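Local coordinates for protein glutathione transferase o1 (Bombyx mori, PDB 3RBT) that is an omega-class glutathione transferase that may conjugate glutathione to electrophiles or use it to reduce dehydroascorbate, at residues M34-R40 with P181-R185; L42-A47 with I219-H223. One frame throughout, in Å; residues are numbered along the deposited sequence.

Interaction 1: residues M34-R40 with P181-R185; sequences MNPYGHR and PWVER
The strongest polar links run from the Arg185 guanidinium: NH2 donates to Met34 O at 2.8 Å, and NH1 donates both to His39 ND1 at 3.0 Å and, within its own helix, to Pro181 O at 2.9 Å. Arginine suits these fixed acceptors, its long chain carrying a planar guanidinium with several donors; chi4 near 77° turns its end to face them. Beside it a water joins His39 NE2 (2.6 Å) to Glu184 OE2 (2.7 Å), while Glu184 OE1 bonds to Tyr230. Met34 (phi/psi 75/1) leads into Asn35, the N-cap of the helix that starts at Pro36, and Asn35 OD1 accepts from Gly38 N at 3.0 Å. Proline fits the first turn, where no amide hydrogen is needed. Asn35 stands where omega-class enzymes usually carry the catalytic cysteine, and its ND2 bonds to Ser241 O and Gly243 O in the C-terminal tail.

The helical segments cross at 124°, axes 9.8 Å apart, with Pro36 and Pro181 CA atoms nearest (5.3 Å). Trp182 (chi1 m, chi2 -93°) offers a flat face to Pro36, whose CB lies 3.8 Å from the centroid of its six-membered ring, and points an edge at the Tyr37 face (centroids 5.0 Å, planes 73°). Pro181 CG covers the His39 ring, 4.2 Å from its centroid. Arg40 NE lies 3.2 Å from Trp182 CZ3 but bonds to Met178 O.

Helix 36-47 of the thioredoxin-like domain thus meets helix 174-186 of the helical domain, flanked by helices 113-138, 227-237 and 92-102.

Interaction 2: residues L42-A47 with I219-H223; sequences LLVLEA and IVKKH
His223, Ile219 and Glu46 bury most of the surface here. Residues 42-47 are regular helix (Glu46 N to Leu42 O 3.1 Å, Ala47 N to Leu43 O 2.8 Å); opposite, His223 N donates to Val220 O at 3.1 Å. His223 (phi/psi -120/20, chi1 m, chi2 104°) lays its ring flat on Leu42, whose CB sits 3.8 Å from the ring centroid and 4° off the normal, a CH-pi contact suited to a flat ring. At the ring's edge, CE1 comes within 3.0 Å of Glu46 OE1. Tyr52 OH hydrogen-bonds both Glu46 OE1 and His223 NE2. Glu46 (chi1 t, chi2 p) curls to bring its carboxylate here while its CB rests 3.7 Å from Ile219 CG2.

Ile219 (chi1 m) packs its branched side chain against helix 36-47: CG2 lies 3.4 Å from Leu43 O and 4.2 Å from Leu43 CD2, and CD1 is 3.6 Å from Ala47 CA, where the small alanine allows close approach. The nearest CA atoms, Glu46 and Ile219, are 6.1 Å apart.

This is interdomain packing: the C-terminal half of helix 36-47 meets segment 219-223, with strands 27-31 and 52-56 under Leu42 and helix 174-186 touching Leu43, Ile219 and Val220.

Interaction 1 uses the start of helix 36-47 with the two residues before it, and interaction 2 its later turns; their centres are about 11 Å apart. Along the chain the segments alternate, 34-40, 42-47, 181-185, 219-223, so this one helix of the thioredoxin-like domain meets two distant pieces of the helical part of the protein. The contacts adjoin: Pro181 CD is 3.9 Å from Leu43 CD1, His39 NE2 is 3.3 Å from His223 O, and Glu184 OE2 is 3.7 Å from Val220 CG1. Together they join the two domains in one continuous interface, buried in interaction 1, where prolines and aromatic rings pack beside the Arg185 bonds, and partly exposed in interaction 2.

Interaction 1: residues M34-R40 with P181-R185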
loop_
_atom_site.group_PDB
_atom_site.type_symbol
_atom_site.label_atom_id
_atom_site.label_comp_id
_atom_site.label_asym_id
_atom_site.label_seq_id
_atom_site.Cartn_x
_atom_site.Cartn_y
_atom_site.Cartn_z
ATOM N N MET A 34 2.212 -20.590 -10.611
ATOM C CA MET A 34 1.459 -20.796 -9.360
ATOM C C MET A 34 1.596 -19.671 -8.318
ATOM O O MET A 34 1.040 -19.779 -7.224
ATOM C CB MET A 34 1.794 -22.151 -8.714
ATOM C CG MET A 34 1.477 -23.375 -9.564
ATOM S SD MET A 34 -0.250 -23.444 -10.097
ATOM C CE MET A 34 -0.461 -25.215 -10.219
ATOM N N ASN A 35 2.342 -18.614 -8.631
ATOM C CA ASN A 35 2.444 -17.472 -7.702
ATOM C C ASN A 35 1.171 -16.630 -7.770
ATOM O O ASN A 35 0.816 -16.138 -8.842
ATOM C CB ASN A 35 3.675 -16.604 -7.982
ATOM C CG ASN A 35 3.770 -15.401 -7.049
ATOM O OD1 ASN A 35 3.367 -14.288 -7.411
ATOM N ND2 ASN A 35 4.295 -15.619 -5.844
ATOM N N PRO A 36 0.482 -16.480 -6.631
ATOM C CA PRO A 36 -0.799 -15.759 -6.553
ATOM C C PRO A 36 -0.705 -14.248 -6.842
ATOM O O PRO A 36 -1.675 -13.668 -7.319
ATOM C CB PRO A 36 -1.247 -15.996 -5.104
ATOM C CG PRO A 36 0.048 -16.215 -4.334
ATOM C CD PRO A 36 0.914 -16.986 -5.311
ATOM N N TYR A 37 0.435 -13.620 -6.548
ATOM C CA TYR A 37 0.649 -12.200 -6.878
ATOM C C TYR A 37 0.726 -11.987 -8.389
ATOM O O TYR A 37 0.212 -10.984 -8.915
ATOM C CB TYR A 37 1.894 -11.654 -6.182
ATOM C CG TYR A 37 1.753 -11.576 -4.667
ATOM C CD1 TYR A 37 1.042 -10.531 -4.064
ATOM C CD2 TYR A 37 2.300 -12.570 -3.846
ATOM C CE1 TYR A 37 0.898 -10.464 -2.663
ATOM C CE2 TYR A 37 2.171 -12.508 -2.450
ATOM C CZ TYR A 37 1.469 -11.457 -1.871
ATOM O OH TYR A 37 1.339 -11.413 -0.508
ATOM N N GLY A 38 1.338 -12.946 -9.090
ATOM C CA GLY A 38 1.307 -12.974 -10.549
ATOM C C GLY A 38 -0.078 -13.297 -11.090
ATOM O O GLY A 38 -0.499 -12.724 -12.086
ATOM N N HIS A 39 -0.776 -14.223 -10.435
ATOM C CA HIS A 39 -2.160 -14.596 -10.788
ATOM C C HIS A 39 -3.056 -13.345 -10.801
ATOM O O HIS A 39 -3.814 -13.119 -11.751
ATOM C CB HIS A 39 -2.684 -15.634 -9.791
ATOM C CG HIS A 39 -3.965 -16.306 -10.199
ATOM N ND1 HIS A 39 -4.472 -17.398 -9.525
ATOM C CD2 HIS A 39 -4.833 -16.054 -11.212
ATOM C CE1 HIS A 39 -5.606 -17.774 -10.089
ATOM N NE2 HIS A 39 -5.844 -16.979 -11.119
ATOM N N ARG A 40 -2.939 -12.540 -9.748
ATOM C CA ARG A 40 -3.527 -11.203 -9.658
ATOM C C ARG A 40 -3.339 -10.342 -10.894
ATOM O O ARG A 40 -4.302 -9.792 -11.433
ATOM C CB ARG A 40 -2.878 -10.444 -8.505
ATOM C CG ARG A 40 -3.672 -10.365 -7.269
ATOM C CD ARG A 40 -3.028 -9.354 -6.325
ATOM N NE ARG A 40 -3.800 -9.289 -5.092
ATOM C CZ ARG A 40 -3.396 -8.732 -3.962
ATOM N NH1 ARG A 40 -2.200 -8.170 -3.875
ATOM N NH2 ARG A 40 -4.211 -8.747 -2.918
ATOM N N PRO A 181 -7.132 -14.752 -6.380
ATOM C CA PRO A 181 -6.118 -15.805 -6.410
ATOM C C PRO A 181 -6.037 -16.643 -5.124
ATOM O O PRO A 181 -5.959 -17.865 -5.211
ATOM C CB PRO A 181 -4.819 -15.023 -6.661
ATOM C CG PRO A 181 -5.273 -13.885 -7.489
ATOM C CD PRO A 181 -6.570 -13.471 -6.853
ATOM N N TRP A 182 -6.093 -16.000 -3.961
ATOM C CA TRP A 182 -6.043 -16.718 -2.691
ATOM C C TRP A 182 -7.324 -17.498 -2.423
ATOM O O TRP A 182 -7.265 -18.625 -1.938
ATOM C CB TRP A 182 -5.679 -15.782 -1.533
ATOM C CG TRP A 182 -4.260 -15.318 -1.680
ATOM C CD1 TRP A 182 -3.139 -15.890 -1.123
ATOM C CD2 TRP A 182 -3.799 -14.217 -2.467
ATOM N NE1 TRP A 182 -2.017 -15.197 -1.511
ATOM C CE2 TRP A 182 -2.394 -14.169 -2.339
ATOM C CE3 TRP A 182 -4.440 -13.255 -3.264
ATOM C CZ2 TRP A 182 -1.618 -13.191 -2.975
ATOM C CZ3 TRP A 182 -3.668 -12.292 -3.897
ATOM C CH2 TRP A 182 -2.272 -12.272 -3.753
ATOM N N VAL A 183 -8.470 -16.916 -2.780
ATOM C CA VAL A 183 -9.750 -17.606 -2.629
ATOM C C VAL A 183 -9.803 -18.905 -3.460
ATOM O O VAL A 183 -10.235 -19.947 -2.969
ATOM C CB VAL A 183 -10.947 -16.665 -2.920
ATOM C CG1 VAL A 183 -12.268 -17.426 -2.869
ATOM C CG2 VAL A 183 -10.971 -15.528 -1.908
ATOM N N GLU A 184 -9.345 -18.843 -4.708
ATOM C CA GLU A 184 -9.326 -20.023 -5.576
ATOM C C GLU A 184 -8.453 -21.143 -4.990
ATOM O O GLU A 184 -8.795 -22.325 -5.090
ATOM C CB GLU A 184 -8.814 -19.646 -6.956
ATOM C CG GLU A 184 -9.137 -20.650 -8.032
ATOM C CD GLU A 184 -8.579 -20.212 -9.361
ATOM O OE1 GLU A 184 -7.398 -20.526 -9.640
ATOM O OE2 GLU A 184 -9.318 -19.541 -10.118
ATOM N N ARG A 185 -7.325 -20.746 -4.393
ATOM C CA ARG A 185 -6.408 -21.675 -3.734
ATOM C C ARG A 185 -7.020 -22.348 -2.508
ATOM O O ARG A 185 -6.737 -23.512 -2.249
ATOM C CB ARG A 185 -5.094 -20.983 -3.368
ATOM C CG ARG A 185 -4.180 -20.812 -4.569
ATOM C CD ARG A 185 -3.107 -19.749 -4.363
ATOM N NE ARG A 185 -2.218 -19.719 -5.525
ATOM C CZ ARG A 185 -2.525 -19.159 -6.696
ATOM N NH1 ARG A 185 -3.703 -18.572 -6.874
ATOM N NH2 ARG A 185 -1.655 -19.195 -7.700
HETATM O O HOH W 1 -8.172 -17.778 -11.885
#

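Interaction 2: residues L42-A47 with I219-H223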
loop_
_atom_site.group_PDB
_atom_site.type_symbol
_atom_site.label_atom_id
_atom_site.label_comp_id
_atom_site.label_asym_id
_atom_site.label_seq_id
_atom_site.Cartn_x
_atom_site.Cartn_y
_atom_site.Cartn_z
ATOM N N LEU A 42 -2.191 -11.329 -13.853
ATOM C CA LEU A 42 -2.769 -12.020 -15.019
ATOM C C LEU A 42 -4.274 -11.755 -15.164
ATOM O O LEU A 42 -4.761 -11.538 -16.268
ATOM C CB LEU A 42 -2.490 -13.534 -14.985
ATOM C CG LEU A 42 -1.041 -13.976 -15.239
ATOM C CD1 LEU A 42 -0.844 -15.455 -14.878
ATOM C CD2 LEU A 42 -0.628 -13.711 -16.693
ATOM N N LEU A 43 -4.996 -11.780 -14.050
ATOM C CA LEU A 43 -6.440 -11.497 -14.052
ATOM C C LEU A 43 -6.775 -10.093 -14.573
ATOM O O LEU A 43 -7.664 -9.931 -15.414
ATOM C CB LEU A 43 -7.026 -11.682 -12.647
ATOM C CG LEU A 43 -7.023 -13.111 -12.097
ATOM C CD1 LEU A 43 -7.505 -13.135 -10.629
ATOM C CD2 LEU A 43 -7.804 -14.095 -12.985
ATOM N N VAL A 44 -6.049 -9.095 -14.066
ATOM C CA VAL A 44 -6.245 -7.692 -14.448
ATOM C C VAL A 44 -5.927 -7.454 -15.923
ATOM O O VAL A 44 -6.737 -6.865 -16.649
ATOM C CB VAL A 44 -5.448 -6.740 -13.512
ATOM C CG1 VAL A 44 -5.496 -5.285 -14.011
ATOM C CG2 VAL A 44 -6.010 -6.836 -12.099
ATOM N N LEU A 45 -4.768 -7.930 -16.371
ATOM C CA LEU A 45 -4.390 -7.841 -17.790
ATOM C C LEU A 45 -5.472 -8.393 -18.708
ATOM O O LEU A 45 -5.804 -7.797 -19.743
ATOM C CB LEU A 45 -3.095 -8.609 -18.045
ATOM C CG LEU A 45 -1.781 -7.978 -17.580
ATOM C CD1 LEU A 45 -0.747 -9.072 -17.402
ATOM C CD2 LEU A 45 -1.296 -6.922 -18.584
ATOM N N GLU A 46 -6.012 -9.543 -18.323
ATOM C CA GLU A 46 -7.044 -10.215 -19.101
ATOM C C GLU A 46 -8.344 -9.398 -19.041
ATOM O O GLU A 46 -8.950 -9.119 -20.073
ATOM C CB GLU A 46 -7.239 -11.645 -18.574
ATOM C CG GLU A 46 -7.810 -12.642 -19.584
ATOM C CD GLU A 46 -6.804 -13.095 -20.635
ATOM O OE1 GLU A 46 -5.728 -13.618 -20.286
ATOM O OE2 GLU A 46 -7.103 -12.939 -21.828
ATOM N N ALA A 47 -8.735 -8.971 -17.838
ATOM C CA ALA A 47 -9.926 -8.124 -17.658
ATOM C C ALA A 47 -9.864 -6.853 -18.504
ATOM O O ALA A 47 -10.871 -6.426 -19.064
ATOM C CB ALA A 47 -10.119 -7.770 -16.194
ATOM N N ILE A 219 -12.607 -14.637 -17.496
ATOM C CA ILE A 219 -11.274 -14.206 -17.110
ATOM C C ILE A 219 -10.685 -15.133 -16.036
ATOM O O ILE A 219 -9.534 -15.567 -16.148
ATOM C CB ILE A 219 -11.303 -12.723 -16.659
ATOM C CG1 ILE A 219 -11.703 -11.829 -17.842
ATOM C CG2 ILE A 219 -9.955 -12.282 -16.086
ATOM C CD1 ILE A 219 -12.531 -10.624 -17.447
ATOM N N VAL A 220 -11.474 -15.436 -15.004
ATOM C CA VAL A 220 -11.065 -16.373 -13.958
ATOM C C VAL A 220 -10.672 -17.729 -14.561
ATOM O O VAL A 220 -9.591 -18.269 -14.278
ATOM C CB VAL A 220 -12.189 -16.561 -12.909
ATOM C CG1 VAL A 220 -11.981 -17.845 -12.085
ATOM C CG2 VAL A 220 -12.290 -15.338 -12.008
ATOM N N LYS A 221 -11.557 -18.248 -15.404
ATOM C CA LYS A 221 -11.401 -19.545 -16.052
ATOM C C LYS A 221 -10.110 -19.655 -16.872
ATOM O O LYS A 221 -9.488 -20.712 -16.913
ATOM C CB LYS A 221 -12.616 -19.813 -16.941
ATOM C CG LYS A 221 -13.200 -21.194 -16.799
ATOM C CD LYS A 221 -14.542 -21.311 -17.549
ATOM C CE LYS A 221 -15.145 -22.703 -17.393
ATOM N NZ LYS A 221 -15.079 -23.186 -15.976
ATOM N N LYS A 222 -9.704 -18.553 -17.499
ATOM C CA LYS A 222 -8.462 -18.505 -18.275
ATOM C C LYS A 222 -7.202 -18.874 -17.457
ATOM O O LYS A 222 -6.297 -19.526 -17.986
ATOM C CB LYS A 222 -8.293 -17.123 -18.924
ATOM C CG LYS A 222 -7.386 -17.096 -20.162
ATOM C CD LYS A 222 -8.129 -17.553 -21.409
ATOM C CE LYS A 222 -7.205 -18.232 -22.410
ATOM N NZ LYS A 222 -7.991 -18.881 -23.505
ATOM N N HIS A 223 -7.160 -18.493 -16.176
ATOM C CA HIS A 223 -5.951 -18.682 -15.356
ATOM C C HIS A 223 -6.138 -19.554 -14.110
ATOM O O HIS A 223 -5.332 -19.495 -13.162
ATOM C CB HIS A 223 -5.370 -17.319 -14.967
ATOM C CG HIS A 223 -4.929 -16.515 -16.142
ATOM N ND1 HIS A 223 -5.652 -15.446 -16.626
ATOM C CD2 HIS A 223 -3.867 -16.656 -16.968
ATOM C CE1 HIS A 223 -5.043 -14.950 -17.686
ATOM N NE2 HIS A 223 -3.953 -15.664 -17.911
#